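Local coordinates for phage-related protein (Bordetella bronchiseptica RB50, PDB 3BJQ), which probably serves as the major capsid protein of a prophage, many copies of which would assemble into the shell that encloses the viral DNA, at residues 251-254 with 259-262; 149-154 with 159-164; 276-281 with 287-292; 130-135 with 239-244. One frame throughout, in Å; residues are numbered along the deposited sequence.

Contact 1 (251-254 with 259-262); sequences SDNP and EEPS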
loop_
_atom_site.group_PDB
_atom_site.type_symbol
_atom_site.label_atom_id
_atom_site.label_comp_id
_atom_site.label_asym_id
_atom_site.label_seq_id
_atom_site.Cartn_x
_atom_site.Cartn_y
_atom_site.Cartn_z
ATOM N N SER E 251 -23.959 32.335 -4.295
ATOM C CA SER E 251 -22.606 31.965 -4.675
ATOM C C SER E 251 -22.507 30.477 -5.061
ATOM O O SER E 251 -23.006 29.602 -4.350
ATOM C CB SER E 251 -21.618 32.270 -3.549
ATOM O OG SER E 251 -20.355 31.756 -3.881
ATOM N N ASP E 252 -21.837 30.233 -6.186
ATOM C CA ASP E 252 -21.551 28.898 -6.697
ATOM C C ASP E 252 -20.301 28.280 -6.044
ATOM O O ASP E 252 -19.857 27.247 -6.464
ATOM C CB ASP E 252 -21.320 28.939 -8.221
ATOM C CG ASP E 252 -22.615 29.042 -9.030
ATOM O OD1 ASP E 252 -23.705 28.761 -8.495
ATOM O OD2 ASP E 252 -22.532 29.395 -10.230
ATOM N N ASN E 253 -19.724 28.934 -5.047
ATOM C CA ASN E 253 -18.526 28.464 -4.380
ATOM C C ASN E 253 -18.748 27.025 -3.885
ATOM O O ASN E 253 -19.731 26.749 -3.209
ATOM C CB ASN E 253 -18.217 29.406 -3.209
ATOM C CG ASN E 253 -16.758 29.342 -2.731
ATOM O OD1 ASN E 253 -16.079 28.327 -2.845
ATOM N ND2 ASN E 253 -16.300 30.437 -2.134
ATOM N N PRO E 254 -17.876 26.091 -4.283
ATOM C CA PRO E 254 -17.976 24.733 -3.760
ATOM C C PRO E 254 -17.585 24.593 -2.278
ATOM O O PRO E 254 -17.849 23.553 -1.697
ATOM C CB PRO E 254 -17.024 23.947 -4.662
ATOM C CG PRO E 254 -16.087 24.929 -5.203
ATOM C CD PRO E 254 -16.812 26.216 -5.299
ATOM N N GLU E 259 -18.658 34.546 4.988
ATOM C CA GLU E 259 -18.007 35.833 4.813
ATOM C C GLU E 259 -18.059 36.356 3.367
ATOM O O GLU E 259 -17.731 37.510 3.105
ATOM C CB GLU E 259 -16.548 35.702 5.252
ATOM C CG GLU E 259 -16.375 35.226 6.700
ATOM C CD GLU E 259 -14.907 35.154 7.117
ATOM O OE1 GLU E 259 -14.348 34.037 7.135
ATOM O OE2 GLU E 259 -14.307 36.212 7.424
ATOM N N GLU E 260 -18.453 35.497 2.436
ATOM C CA GLU E 260 -18.468 35.843 1.032
ATOM C C GLU E 260 -19.866 36.330 0.625
ATOM O O GLU E 260 -20.859 35.660 0.942
ATOM C CB GLU E 260 -18.059 34.633 0.196
ATOM C CG GLU E 260 -18.249 34.840 -1.274
ATOM C CD GLU E 260 -17.721 33.677 -2.082
ATOM O OE1 GLU E 260 -17.796 32.524 -1.590
ATOM O OE2 GLU E 260 -17.234 33.928 -3.202
ATOM N N PRO E 261 -19.949 37.530 0.005
ATOM C CA PRO E 261 -21.221 38.060 -0.480
ATOM C C PRO E 261 -22.069 37.086 -1.284
ATOM O O PRO E 261 -21.633 36.526 -2.315
ATOM C CB PRO E 261 -20.812 39.299 -1.263
ATOM C CG PRO E 261 -19.623 39.777 -0.588
ATOM C CD PRO E 261 -18.882 38.536 -0.142
ATOM N N SER E 262 -23.288 36.897 -0.780
ATOM C CA SER E 262 -24.280 36.024 -1.359
ATOM C C SER E 262 -25.636 36.347 -0.747
ATOM O O SER E 262 -25.700 37.030 0.278
ATOM C CB SER E 262 -23.911 34.549 -1.080
ATOM O OG SER E 262 -24.560 33.671 -1.984
#
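The ST turn begun by Ser251 is held from outside by Ser262 and Glu260, where the long loop joining strand 245-248 to strand 264-269 doubles back past its own start. Inside the turn, Ser251 OG accepts from the backbone N of Asn253 over 3.1 Å. With OG swung opposite its own backbone nitrogen (chi1 173°) and lying beside the carbonyl carbon, the hydroxyl leans over the residues that follow and can close this small ring. The amide of the same serine is used from the returning part of the loop, 259-262: Ser251 N donates to Ser262 OG at 2.7 Å, almost in a straight line (172°).

A second bond runs from side chain to side chain. Asn253 ND2 lies only 2.6 Å from Glu260 OE1, which sits close to the plane of the amide. The nitrogen reaches the oxygen on its syn side, slightly out of the carboxylate plane. The two flat groups stand nearly perpendicular, 87° apart, and the extended glutamate chain spans the gap between the two parts of the loop. Ser251 OG comes within 3.5 Å of the same OE1 as a neighbour.

The other carboxylate oxygen of Glu260 is bonded to Tyr58 of helix 52-58, and Asn253 OD1 accepts from the backbone N of Asp255. Asn253 also packs on Asn113 of a neighbouring subunit. Without any helix or strand in the intervening residues, side-chain bonds link the two parts of the loop, next to a classical ST turn at Ser251.

Contact 2 (149-154 with 159-164); sequences ARWTSP and TKDVET
The indole of Trp151 and the carboxylate of Asp161 have planes only 9° apart, nearly parallel, and meet at the nitrogen-bearing edge of the ring. Ala149 O also lies at the ring edge, in its plane, whereas Val162 comes obliquely to the six-membered ring, its CG2 3.9 Å from Trp151 CH2. Helix 158-173 thus meets the indole through Asp161 at the edge and Val162 obliquely, while Leu182 of strand 179-183 and Ala189 and Cys190 of helix 184-191 add further packing around it.

The polar link is Trp151 NE1 to Asp161 OD2, 2.9 Å long and moderately bent at the hydrogen (152°). Asp161 OD2 accepts through its anti lone pair, the one turned away from the other oxygen, and stands somewhat tilted from the ring plane. Trp151 reaches the helix because its CG lies opposite the carbonyl carbon (chi1 -68°), which carries the ring out of a type I turn, Arg150 to Ser153. That turn is closed by Ser153 N donating to Arg150 O at 2.9 Å.

A water completes the bridge. It donates to Asp161 OD2 at 2.6 Å and to Ala149 O at 2.5 Å, tying the loop backbone to the helix by a second route. Within the helix, Lys160 O accepts from both the backbone N and the hydroxyl of Thr164, from opposite faces of its plane.

One carboxylate oxygen thus collects an indole N-H and a water hydrogen, an environment that would probably favour the charged form of Asp161.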
loop_
_atom_site.group_PDB
_atom_site.type_symbol
_atom_site.label_atom_id
_atom_site.label_comp_id
_atom_site.label_asym_id
_atom_site.label_seq_id
_atom_site.Cartn_x
_atom_site.Cartn_y
_atom_site.Cartn_z
ATOM N N ALA E 149 -52.342 39.532 -13.735
ATOM C CA ALA E 149 -50.883 39.588 -13.726
ATOM C C ALA E 149 -50.316 38.273 -13.231
ATOM O O ALA E 149 -49.140 37.989 -13.455
ATOM C CB ALA E 149 -50.379 40.742 -12.857
ATOM N N ARG E 150 -51.153 37.469 -12.562
ATOM C CA ARG E 150 -50.748 36.144 -12.099
ATOM C C ARG E 150 -50.560 35.218 -13.294
ATOM O O ARG E 150 -51.313 35.296 -14.271
ATOM C CB ARG E 150 -51.765 35.543 -11.130
ATOM C CG ARG E 150 -51.906 36.327 -9.865
ATOM C CD ARG E 150 -53.049 35.806 -9.040
ATOM N NE ARG E 150 -53.080 36.473 -7.747
ATOM C CZ ARG E 150 -53.986 36.260 -6.803
ATOM N NH1 ARG E 150 -54.966 35.398 -6.993
ATOM N NH2 ARG E 150 -53.899 36.926 -5.660
ATOM N N TRP E 151 -49.569 34.329 -13.185
ATOM C CA TRP E 151 -49.083 33.525 -14.317
ATOM C C TRP E 151 -50.077 32.504 -14.854
ATOM O O TRP E 151 -49.862 31.932 -15.928
ATOM C CB TRP E 151 -47.776 32.826 -13.920
ATOM C CG TRP E 151 -46.615 33.764 -13.719
ATOM C CD1 TRP E 151 -46.660 35.125 -13.578
ATOM C CD2 TRP E 151 -45.238 33.397 -13.581
ATOM N NE1 TRP E 151 -45.398 35.624 -13.422
ATOM C CE2 TRP E 151 -44.507 34.587 -13.390
ATOM C CE3 TRP E 151 -44.550 32.179 -13.622
ATOM C CZ2 TRP E 151 -43.133 34.600 -13.246
ATOM C CZ3 TRP E 151 -43.168 32.190 -13.483
ATOM C CH2 TRP E 151 -42.477 33.399 -13.310
ATOM N N THR E 152 -51.116 32.241 -14.068
ATOM C CA THR E 152 -52.234 31.399 -14.462
ATOM C C THR E 152 -53.130 32.095 -15.501
ATOM O O THR E 152 -53.891 31.436 -16.209
ATOM C CB THR E 152 -53.083 31.042 -13.245
ATOM O OG1 THR E 152 -53.366 32.233 -12.516
ATOM C CG2 THR E 152 -52.327 30.065 -12.336
ATOM N N SER E 153 -53.050 33.427 -15.582
ATOM C CA SER E 153 -53.768 34.169 -16.592
ATOM C C SER E 153 -53.007 34.188 -17.926
ATOM O O SER E 153 -51.800 34.433 -17.958
ATOM C CB SER E 153 -54.000 35.613 -16.153
ATOM O OG SER E 153 -54.578 36.380 -17.213
ATOM N N PRO E 154 -53.722 33.980 -19.043
ATOM C CA PRO E 154 -53.053 34.097 -20.332
ATOM C C PRO E 154 -52.517 35.505 -20.595
ATOM O O PRO E 154 -51.598 35.665 -21.395
ATOM C CB PRO E 154 -54.165 33.756 -21.325
ATOM C CG PRO E 154 -55.431 34.048 -20.609
ATOM C CD PRO E 154 -55.151 33.647 -19.197
ATOM N N THR E 159 -42.091 36.341 -18.565
ATOM C CA THR E 159 -40.783 36.775 -19.051
ATOM C C THR E 159 -40.443 38.184 -18.581
ATOM O O THR E 159 -39.341 38.447 -18.125
ATOM C CB THR E 159 -40.709 36.691 -20.564
ATOM O OG1 THR E 159 -40.885 35.317 -20.966
ATOM C CG2 THR E 159 -39.385 37.237 -21.080
ATOM N N LYS E 160 -41.408 39.086 -18.686
ATOM C CA LYS E 160 -41.242 40.457 -18.244
ATOM C C LYS E 160 -41.025 40.552 -16.728
ATOM O O LYS E 160 -40.221 41.347 -16.261
ATOM C CB LYS E 160 -42.479 41.269 -18.654
ATOM C CG LYS E 160 -42.552 42.711 -18.152
ATOM C CD LYS E 160 -41.493 43.602 -18.774
ATOM C CE LYS E 160 -41.643 45.058 -18.293
ATOM N NZ LYS E 160 -42.924 45.690 -18.740
ATOM N N ASP E 161 -41.769 39.773 -15.958
ATOM C CA ASP E 161 -41.592 39.766 -14.491
ATOM C C ASP E 161 -40.184 39.307 -14.105
ATOM O O ASP E 161 -39.549 39.890 -13.234
ATOM C CB ASP E 161 -42.627 38.857 -13.813
ATOM C CG ASP E 161 -44.066 39.312 -14.042
ATOM O OD1 ASP E 161 -44.316 40.520 -14.147
ATOM O OD2 ASP E 161 -44.947 38.442 -14.112
ATOM N N VAL E 162 -39.717 38.263 -14.776
ATOM C CA VAL E 162 -38.406 37.698 -14.547
ATOM C C VAL E 162 -37.271 38.624 -15.025
ATOM O O VAL E 162 -36.254 38.752 -14.331
ATOM C CB VAL E 162 -38.305 36.297 -15.172
ATOM C CG1 VAL E 162 -36.875 35.776 -15.092
ATOM C CG2 VAL E 162 -39.271 35.343 -14.438
ATOM N N GLU E 163 -37.434 39.274 -16.179
ATOM C CA GLU E 163 -36.412 40.245 -16.632
ATOM C C GLU E 163 -36.336 41.453 -15.687
ATOM O O GLU E 163 -35.250 41.979 -15.433
ATOM C CB GLU E 163 -36.628 40.736 -18.066
ATOM C CG GLU E 163 -36.457 39.656 -19.168
ATOM C CD GLU E 163 -35.094 38.963 -19.169
ATOM O OE1 GLU E 163 -34.131 39.477 -18.541
ATOM O OE2 GLU E 163 -34.997 37.892 -19.811
ATOM N N THR E 164 -37.483 41.884 -15.170
ATOM C CA THR E 164 -37.515 42.967 -14.178
ATOM C C THR E 164 -36.755 42.556 -12.905
ATOM O O THR E 164 -36.049 43.367 -12.307
ATOM C CB THR E 164 -38.966 43.364 -13.833
ATOM O OG1 THR E 164 -39.575 43.928 -14.995
ATOM C CG2 THR E 164 -39.036 44.380 -12.701
HETATM O O HOH W 1 -47.342 38.946 -14.893
#

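Contact 3 (276-281 with 287-292); sequences EVPYWD and WIYGVS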
loop_
_atom_site.group_PDB
_atom_site.type_symbol
_atom_site.label_atom_id
_atom_site.label_comp_id
_atom_site.label_asym_id
_atom_site.label_seq_id
_atom_site.Cartn_x
_atom_site.Cartn_y
_atom_site.Cartn_z
ATOM N N GLU E 276 -23.263 10.013 16.971
ATOM C CA GLU E 276 -22.605 9.503 18.169
ATOM C C GLU E 276 -22.628 7.974 18.242
ATOM O O GLU E 276 -23.516 7.311 17.665
ATOM C CB GLU E 276 -23.303 10.047 19.418
ATOM C CG GLU E 276 -23.281 11.568 19.515
ATOM C CD GLU E 276 -24.207 12.126 20.611
ATOM O OE1 GLU E 276 -24.337 11.475 21.686
ATOM O OE2 GLU E 276 -24.803 13.219 20.376
ATOM N N VAL E 277 -21.646 7.416 18.947
ATOM C CA VAL E 277 -21.602 5.976 19.181
ATOM C C VAL E 277 -22.922 5.575 19.850
ATOM O O VAL E 277 -23.473 6.355 20.640
ATOM C CB VAL E 277 -20.404 5.579 20.071
ATOM C CG1 VAL E 277 -19.101 5.827 19.357
ATOM C CG2 VAL E 277 -20.441 6.324 21.412
ATOM N N PRO E 278 -23.487 4.415 19.476
ATOM C CA PRO E 278 -24.783 4.055 20.052
ATOM C C PRO E 278 -24.721 3.623 21.492
ATOM O O PRO E 278 -23.672 3.194 21.960
ATOM C CB PRO E 278 -25.229 2.861 19.210
ATOM C CG PRO E 278 -23.969 2.273 18.667
ATOM C CD PRO E 278 -23.019 3.424 18.491
ATOM N N TYR E 279 -25.862 3.705 22.169
ATOM C CA TYR E 279 -26.039 3.112 23.479
ATOM C C TYR E 279 -27.284 2.237 23.424
ATOM O O TYR E 279 -28.139 2.415 22.568
ATOM C CB TYR E 279 -26.133 4.181 24.592
ATOM C CG TYR E 279 -27.364 5.067 24.574
ATOM C CD1 TYR E 279 -28.545 4.683 25.210
ATOM C CD2 TYR E 279 -27.326 6.310 23.967
ATOM C CE1 TYR E 279 -29.675 5.510 25.202
ATOM C CE2 TYR E 279 -28.434 7.140 23.941
ATOM C CZ TYR E 279 -29.607 6.747 24.554
ATOM O OH TYR E 279 -30.698 7.602 24.505
ATOM N N TRP E 280 -27.353 1.258 24.313
ATOM C CA TRP E 280 -28.492 0.356 24.387
ATOM C C TRP E 280 -29.515 0.949 25.307
ATOM O O TRP E 280 -29.209 1.251 26.452
ATOM C CB TRP E 280 -28.059 -1.021 24.913
ATOM C CG TRP E 280 -29.215 -1.944 25.205
ATOM C CD1 TRP E 280 -29.640 -2.370 26.438
ATOM C CD2 TRP E 280 -30.116 -2.518 24.251
ATOM N NE1 TRP E 280 -30.747 -3.175 26.303
ATOM C CE2 TRP E 280 -31.050 -3.297 24.972
ATOM C CE3 TRP E 280 -30.207 -2.473 22.854
ATOM C CZ2 TRP E 280 -32.081 -4.001 24.343
ATOM C CZ3 TRP E 280 -31.226 -3.188 22.235
ATOM C CH2 TRP E 280 -32.143 -3.937 22.981
ATOM N N ASP E 281 -30.735 1.105 24.814
ATOM C CA ASP E 281 -31.822 1.586 25.628
ATOM C C ASP E 281 -32.722 0.401 25.965
ATOM O O ASP E 281 -33.482 -0.073 25.120
ATOM C CB ASP E 281 -32.581 2.667 24.864
ATOM C CG ASP E 281 -33.728 3.229 25.655
ATOM O OD1 ASP E 281 -34.128 2.591 26.638
ATOM O OD2 ASP E 281 -34.252 4.298 25.293
ATOM N N TRP E 287 -31.070 0.139 20.139
ATOM C CA TRP E 287 -29.794 0.841 20.159
ATOM C C TRP E 287 -30.060 2.247 19.641
ATOM O O TRP E 287 -30.726 2.398 18.638
ATOM C CB TRP E 287 -28.744 0.163 19.279
ATOM C CG TRP E 287 -28.251 -1.084 19.863
ATOM C CD1 TRP E 287 -28.769 -2.327 19.671
ATOM C CD2 TRP E 287 -27.139 -1.241 20.751
ATOM N NE1 TRP E 287 -28.041 -3.255 20.377
ATOM C CE2 TRP E 287 -27.029 -2.618 21.040
ATOM C CE3 TRP E 287 -26.203 -0.360 21.303
ATOM C CZ2 TRP E 287 -26.054 -3.127 21.889
ATOM C CZ3 TRP E 287 -25.211 -0.872 22.126
ATOM C CH2 TRP E 287 -25.156 -2.245 22.429
ATOM N N ILE E 288 -29.508 3.251 20.326
ATOM C CA ILE E 288 -29.801 4.656 20.070
ATOM C C ILE E 288 -28.554 5.433 19.642
ATOM O O ILE E 288 -27.556 5.466 20.367
ATOM C CB ILE E 288 -30.370 5.346 21.352
ATOM C CG1 ILE E 288 -31.595 4.605 21.863
ATOM C CG2 ILE E 288 -30.746 6.804 21.109
ATOM C CD1 ILE E 288 -32.733 4.606 20.922
ATOM N N TYR E 289 -28.621 6.069 18.475
ATOM C CA TYR E 289 -27.533 6.939 17.986
ATOM C C TYR E 289 -27.975 8.386 18.035
ATOM O O TYR E 289 -28.922 8.775 17.347
ATOM C CB TYR E 289 -27.154 6.639 16.552
ATOM C CG TYR E 289 -26.789 5.225 16.248
ATOM C CD1 TYR E 289 -27.774 4.256 16.123
ATOM C CD2 TYR E 289 -25.468 4.865 15.980
ATOM C CE1 TYR E 289 -27.466 2.962 15.809
ATOM C CE2 TYR E 289 -25.153 3.569 15.635
ATOM C CZ TYR E 289 -26.166 2.618 15.552
ATOM O OH TYR E 289 -25.881 1.314 15.231
ATOM N N GLY E 290 -27.266 9.189 18.815
ATOM C CA GLY E 290 -27.521 10.603 18.874
ATOM C C GLY E 290 -27.040 11.195 17.565
ATOM O O GLY E 290 -25.935 10.898 17.122
ATOM N N VAL E 291 -27.883 12.005 16.947
ATOM C CA VAL E 291 -27.568 12.653 15.664
ATOM C C VAL E 291 -27.750 14.178 15.833
ATOM O O VAL E 291 -28.793 14.656 16.288
ATOM C CB VAL E 291 -28.478 12.160 14.547
ATOM C CG1 VAL E 291 -28.072 12.815 13.211
ATOM C CG2 VAL E 291 -28.418 10.645 14.469
ATOM N N SER E 292 -26.715 14.921 15.478
ATOM C CA SER E 292 -26.696 16.357 15.626
ATOM C C SER E 292 -26.425 17.011 14.286
ATOM O O SER E 292 -25.482 16.653 13.624
ATOM C CB SER E 292 -25.600 16.726 16.629
ATOM O OG SER E 292 -26.030 16.471 17.966
HETATM O O HOH W 2 -25.789 7.600 20.919
#
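Pro278 rests on the ring of Tyr289 at the apolar centre of a beta hairpin formed by strands 274-281 and 286-299. Its CB stands 3.7 Å from the centroid of the Tyr289 ring, over the middle of the face, a clear CH-pi contact. Further along the hairpin, Trp280 and Trp287 form a non-hydrogen-bonded pair. Trp280 CB lies 3.9 Å from the centroid of the six-membered ring of Trp287, nearly on its normal. The indoles themselves meet obliquely, planes 59° apart, with Trp280 CE3 3.4 Å from Trp287 NE1.

Tyr279 and Ile288 occupy the reverse face. Tyr279 CG sits between the backbone N and the carbonyl carbon (chi1 67°), an orientation that folds the ring back over the partner strand. Ile288 CB consequently lies under one ring face, 3.8 Å from the Tyr279 centroid. Their backbones form the hydrogen-bonded pair: Ile288 N donates to Tyr279 O at 2.8 Å, and Tyr279 N returns a bond to Ile288 O.

Polar ends are satisfied beyond the hairpin: Tyr279 OH by Glu88 and Trp287 NE1 by Ala99 O of the same chain, Asp281 by a salt bridge to Arg70 of a neighbouring subunit. Tyr289 packs against helix 105-131, while Asp281 lies at a subunit interface.

Around Val277 a water enters the pairing. Glu276 N bonds directly to Gly290 O at 2.8 Å, while the water donates to Val277 O and Ile288 O and accepts from Gly290 N at 3.0 Å.

Contact 4 (130-135 with 239-244); sequences IALDPA and DVWGPD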
loop_
_atom_site.group_PDB
_atom_site.type_symbol
_atom_site.label_atom_id
_atom_site.label_comp_id
_atom_site.label_asym_id
_atom_site.label_seq_id
_atom_site.Cartn_x
_atom_site.Cartn_y
_atom_site.Cartn_z
ATOM N N ILE E 130 -37.997 32.233 5.229
ATOM C CA ILE E 130 -37.153 33.408 5.104
ATOM C C ILE E 130 -37.197 33.990 3.704
ATOM O O ILE E 130 -37.495 35.169 3.546
ATOM C CB ILE E 130 -35.680 33.092 5.448
ATOM C CG1 ILE E 130 -35.530 32.749 6.930
ATOM C CG2 ILE E 130 -34.806 34.282 5.143
ATOM C CD1 ILE E 130 -34.188 32.199 7.234
ATOM N N ALA E 131 -36.883 33.183 2.697
ATOM C CA ALA E 131 -36.798 33.689 1.316
ATOM C C ALA E 131 -38.098 34.267 0.786
ATOM O O ALA E 131 -38.066 35.234 0.032
ATOM C CB ALA E 131 -36.298 32.626 0.394
ATOM N N LEU E 132 -39.233 33.698 1.192
ATOM C CA LEU E 132 -40.544 34.117 0.662
ATOM C C LEU E 132 -41.287 35.098 1.574
ATOM O O LEU E 132 -42.493 35.325 1.428
ATOM C CB LEU E 132 -41.417 32.893 0.401
ATOM C CG LEU E 132 -40.759 31.814 -0.466
ATOM C CD1 LEU E 132 -41.778 30.699 -0.758
ATOM C CD2 LEU E 132 -40.209 32.373 -1.761
ATOM N N ASP E 133 -40.552 35.700 2.494
ATOM C CA ASP E 133 -41.097 36.681 3.411
ATOM C C ASP E 133 -40.923 38.066 2.801
ATOM O O ASP E 133 -39.785 38.544 2.687
ATOM C CB ASP E 133 -40.348 36.584 4.725
ATOM C CG ASP E 133 -40.862 37.534 5.770
ATOM O OD1 ASP E 133 -41.800 38.301 5.488
ATOM O OD2 ASP E 133 -40.284 37.529 6.876
ATOM N N PRO E 134 -42.048 38.707 2.378
ATOM C CA PRO E 134 -41.946 39.992 1.693
ATOM C C PRO E 134 -41.412 41.116 2.580
ATOM O O PRO E 134 -40.908 42.116 2.075
ATOM C CB PRO E 134 -43.385 40.265 1.261
ATOM C CG PRO E 134 -44.222 39.489 2.182
ATOM C CD PRO E 134 -43.451 38.270 2.509
ATOM N N ALA E 135 -41.530 40.950 3.888
ATOM C CA ALA E 135 -41.021 41.929 4.845
ATOM C C ALA E 135 -39.487 42.052 4.824
ATOM O O ALA E 135 -38.939 43.031 5.300
ATOM C CB ALA E 135 -41.485 41.575 6.247
ATOM N N ASP E 239 -48.045 23.510 0.023
ATOM C CA ASP E 239 -46.759 23.654 -0.668
ATOM C C ASP E 239 -45.826 24.515 0.160
ATOM O O ASP E 239 -46.165 25.657 0.475
ATOM C CB ASP E 239 -46.928 24.320 -2.038
ATOM C CG ASP E 239 -47.777 23.501 -3.008
ATOM O OD1 ASP E 239 -47.997 22.322 -2.762
ATOM O OD2 ASP E 239 -48.227 24.036 -4.034
ATOM N N VAL E 240 -44.636 23.994 0.454
ATOM C CA VAL E 240 -43.658 24.706 1.271
ATOM C C VAL E 240 -43.253 26.038 0.572
ATOM O O VAL E 240 -43.046 27.054 1.217
ATOM C CB VAL E 240 -42.429 23.793 1.558
ATOM C CG1 VAL E 240 -41.315 24.549 2.293
ATOM C CG2 VAL E 240 -42.852 22.533 2.327
ATOM N N TRP E 241 -43.127 26.008 -0.757
ATOM C CA TRP E 241 -42.677 27.184 -1.510
ATOM C C TRP E 241 -43.849 27.995 -2.079
ATOM O O TRP E 241 -43.663 28.867 -2.953
ATOM C CB TRP E 241 -41.690 26.747 -2.603
ATOM C CG TRP E 241 -40.502 26.166 -1.992
ATOM C CD1 TRP E 241 -40.291 24.853 -1.734
ATOM C CD2 TRP E 241 -39.354 26.867 -1.495
ATOM N NE1 TRP E 241 -39.102 24.687 -1.086
ATOM C CE2 TRP E 241 -38.492 25.903 -0.936
ATOM C CE3 TRP E 241 -38.971 28.218 -1.462
ATOM C CZ2 TRP E 241 -37.244 26.231 -0.379
ATOM C CZ3 TRP E 241 -37.733 28.549 -0.909
ATOM C CH2 TRP E 241 -36.888 27.563 -0.368
ATOM N N GLY E 242 -45.047 27.713 -1.561
ATOM C CA GLY E 242 -46.243 28.459 -1.862
ATOM C C GLY E 242 -46.507 28.591 -3.340
ATOM O O GLY E 242 -46.133 27.702 -4.117
ATOM N N PRO E 243 -47.180 29.682 -3.742
ATOM C CA PRO E 243 -47.433 29.946 -5.153
ATOM C C PRO E 243 -46.411 30.919 -5.750
ATOM O O PRO E 243 -46.659 31.522 -6.788
ATOM C CB PRO E 243 -48.822 30.583 -5.107
ATOM C CG PRO E 243 -48.813 31.363 -3.832
ATOM C CD PRO E 243 -47.805 30.720 -2.900
ATOM N N ASP E 244 -45.237 31.013 -5.129
ATOM C CA ASP E 244 -44.301 32.080 -5.439
ATOM C C ASP E 244 -43.202 31.745 -6.435
ATOM O O ASP E 244 -42.999 30.600 -6.821
ATOM C CB ASP E 244 -43.655 32.574 -4.147
ATOM C CG ASP E 244 -44.663 33.111 -3.149
ATOM O OD1 ASP E 244 -45.810 33.458 -3.530
ATOM O OD2 ASP E 244 -44.282 33.222 -1.971
HETATM O O HOH W 3 -44.597 35.080 -0.148
#
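Leu132, the first residue to leave helical geometry at the end of the long helix 105-131, inserts between Trp241 and Asp244 of the loop between strands 237-239 and 245-248. A long helix ending beside a central sheet is consistent with the spine helix and A domain of HK97-like capsid proteins.

The van der Waals contacts centre on one methyl. Leu132 CD1 lies 3.8 Å from Trp241 CE3, oblique to the ring, and 3.4 Å from Trp241 O. Leu132 CG lies opposite its carbonyl carbon (chi1 -52°), which directs the side chain to the loop; Leu307 of strand 305-309 also touches it. Trp241 NE1 turns to Glu124 of the same long helix, so the indole has a polar partner there as well as the apolar contact.

Two turns shape the loop: a type I turn from Asp239 to Gly242, then a type II' turn from Trp241 to Asp244, with Gly242 at its second position, where that turn needs positive phi.

No direct hydrogen bond crosses the contact. Asp244 OD1 accepts from the backbone N of Asp310, while its OD2 lies 3.7 Å from Leu132 CB. A water sits between the segments, 2.6 Å from Leu132 O and equally near Asp244 OD2.

Overall arrangement
Contacts 2 and 4 belong to the half of the chain built on the six-stranded sheet: their centres are about 17 Å apart, and contact 2 is nested along the sequence inside the long loop that contact 4 closes. Contact 1 follows, in the loop leaving strand 245-248 of that sheet for strand 264-269 of the five-stranded sheet, its centre about 22 Å from contact 4. Contact 3 comes last, on the hairpin, about 51 Å from contact 2 between centres and on the opposite side of the chain's centre. Helix 105-131 runs between contacts 4 and 3, whose centres are about 36 Å apart. Contacts 1 and 3 also meet neighbouring subunits, consistent with a shell-forming protein.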